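Local coordinates for protein microbial serine proteinases; subtilisin (PDB 2GKO) that probably hydrolyses peptide bonds as a calcium-loaded, cold-adapted serine endopeptidase of the subtilisin family, at residues A[8-11]-A[12-16]. Sequence-based numbering, arbitrary orientation.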
loop_
_atom_site.group_PDB
_atom_site.type_symbol
_atom_site.label_atom_id
_atom_site.label_comp_id
_atom_site.label_asym_id
_atom_site.label_seq_id
_atom_site.Cartn_x
_atom_site.Cartn_y
_atom_site.Cartn_z
ATOM N N TRP A 8 -4.054 13.860 7.464
ATOM C CA TRP A 8 -5.229 13.283 8.131
ATOM C C TRP A 8 -5.204 11.772 8.164
ATOM O O TRP A 8 -5.547 11.133 9.160
ATOM C CB TRP A 8 -6.551 13.797 7.521
ATOM C CG TRP A 8 -7.013 13.072 6.281
ATOM C CD1 TRP A 8 -6.821 13.470 4.990
ATOM C CD2 TRP A 8 -7.772 11.855 6.216
ATOM N NE1 TRP A 8 -7.392 12.563 4.129
ATOM C CE2 TRP A 8 -7.968 11.552 4.853
ATOM C CE3 TRP A 8 -8.284 10.967 7.177
ATOM C CZ2 TRP A 8 -8.677 10.424 4.435
ATOM C CZ3 TRP A 8 -8.977 9.842 6.766
ATOM C CH2 TRP A 8 -9.169 9.580 5.392
ATOM N N GLY A 9 -4.744 11.144 7.084
ATOM C CA GLY A 9 -4.736 9.694 7.064
ATOM C C GLY A 9 -3.686 9.063 7.974
ATOM O O GLY A 9 -3.890 7.963 8.475
ATOM N N ILE A 10 -2.570 9.768 8.171
ATOM C CA ILE A 10 -1.541 9.339 9.110
ATOM C C ILE A 10 -2.113 9.425 10.527
ATOM O O ILE A 10 -2.031 8.475 11.280
ATOM C CB ILE A 10 -0.249 10.167 8.956
ATOM C CG1 ILE A 10 0.364 9.972 7.549
ATOM C CG2 ILE A 10 0.763 9.807 10.008
ATOM C CD1 ILE A 10 0.565 8.535 7.113
ATOM N N LYS A 11 -2.703 10.565 10.861
ATOM C CA LYS A 11 -3.350 10.737 12.157
ATOM C C LYS A 11 -4.445 9.706 12.332
ATOM O O LYS A 11 -4.600 9.129 13.396
ATOM C CB LYS A 11 -3.909 12.146 12.322
ATOM C CG LYS A 11 -2.860 13.230 12.408
ATOM C CD LYS A 11 -3.510 14.560 12.851
ATOM C CE LYS A 11 -2.502 15.651 13.154
ATOM N NZ LYS A 11 -2.059 16.382 11.947
ATOM N N ALA A 12 -5.215 9.440 11.273
ATOM C CA ALA A 12 -6.285 8.446 11.364
ATOM C C ALA A 12 -5.792 7.041 11.636
ATOM O O ALA A 12 -6.286 6.354 12.523
ATOM C CB ALA A 12 -7.143 8.476 10.127
ATOM N N ILE A 13 -4.795 6.582 10.888
ATOM C CA ILE A 13 -4.304 5.245 11.110
ATOM C C ILE A 13 -3.517 5.129 12.448
ATOM O O ILE A 13 -3.483 4.056 13.028
ATOM C CB ILE A 13 -3.516 4.698 9.857
ATOM C CG1 ILE A 13 -3.408 3.184 9.896
ATOM C CG2 ILE A 13 -2.145 5.318 9.708
ATOM C CD1 ILE A 13 -3.047 2.572 8.521
ATOM N N TYR A 14 -2.930 6.226 12.914
ATOM C CA TYR A 14 -2.239 6.265 14.212
ATOM C C TYR A 14 -3.246 6.452 15.344
ATOM O O TYR A 14 -2.916 6.198 16.516
ATOM C CB TYR A 14 -1.190 7.394 14.266
ATOM C CG TYR A 14 0.179 6.863 13.946
ATOM C CD1 TYR A 14 1.098 6.599 14.950
ATOM C CD2 TYR A 14 0.519 6.531 12.640
ATOM C CE1 TYR A 14 2.351 6.051 14.652
ATOM C CE2 TYR A 14 1.753 5.983 12.337
ATOM C CZ TYR A 14 2.671 5.748 13.343
ATOM O OH TYR A 14 3.887 5.204 13.037
ATOM N N ASN A 15 -4.454 6.882 14.989
ATOM C CA ASN A 15 -5.534 7.143 15.962
ATOM C C ASN A 15 -5.091 8.167 17.006
ATOM O O ASN A 15 -5.178 7.934 18.207
ATOM C CB ASN A 15 -6.001 5.830 16.584
ATOM C CG ASN A 15 -7.424 5.906 17.179
ATOM O OD1 ASN A 15 -7.932 4.899 17.645
ATOM N ND2 ASN A 15 -8.041 7.087 17.160
ATOM N N ASN A 16 -4.625 9.311 16.529
ATOM C CA ASN A 16 -4.208 10.409 17.388
ATOM C C ASN A 16 -4.360 11.733 16.660
ATOM O O ASN A 16 -3.644 12.005 15.693
ATOM C CB ASN A 16 -2.756 10.192 17.831
ATOM C CG ASN A 16 -2.262 11.250 18.793
ATOM O OD1 ASN A 16 -2.878 12.294 18.971
ATOM N ND2 ASN A 16 -1.118 10.980 19.416
#
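A Schellman motif closes the short N-terminal helix 8-14 of this subtilase, and its longer-range bond runs from Asn16 N back to Lys11 O over 3.1 Å and is nearly straight (N-H...O 165°). Asn15, with positive phi, is the C-prime residue that turns the chain out of the helix; its N gives a weak bond to Ala12 O at 3.1 Å. Ahead of this cap the helix is held by successive i to i+4 bonds. Ala12 N meets Trp8 O at 2.7 Å, and Tyr14 N meets Ile10 O. Between these two, Ile13 N bonds to Gly9 O at 2.9 Å.

Side chains add to the same turns. With chi1 at 83°, the CG of Trp8 sits between its backbone N and carbonyl carbon, and the indole lies beside Ala12, whose methyl CB approaches CE3 obliquely at 4.0 Å. Two residues further along, the CG2 branch of Ile10 packs on Tyr14 CD2 at 4.2 Å, while Ile10 O lies at the edge of the phenol ring, near its plane. The aliphatic part of Lys11 runs past the carbonyl oxygen of Asn16, with CB 3.4 Å from that O; the chain bends at chi4, and NZ bonds back to Thr6 O.

The polar ends of the two rings tie the helix to the surrounding fold: Trp8 NE1 bonds to Ala231 O in the loop between strands 226-229 and 233-236, and Tyr14 OH is held by Val92 O and Ser23 N. Ile10 and Ile13 rest on helix 248-265, both touching His254 and Ile13 also Leu258, while the backbone of Ile13 bonds to Val308 near the C-terminus.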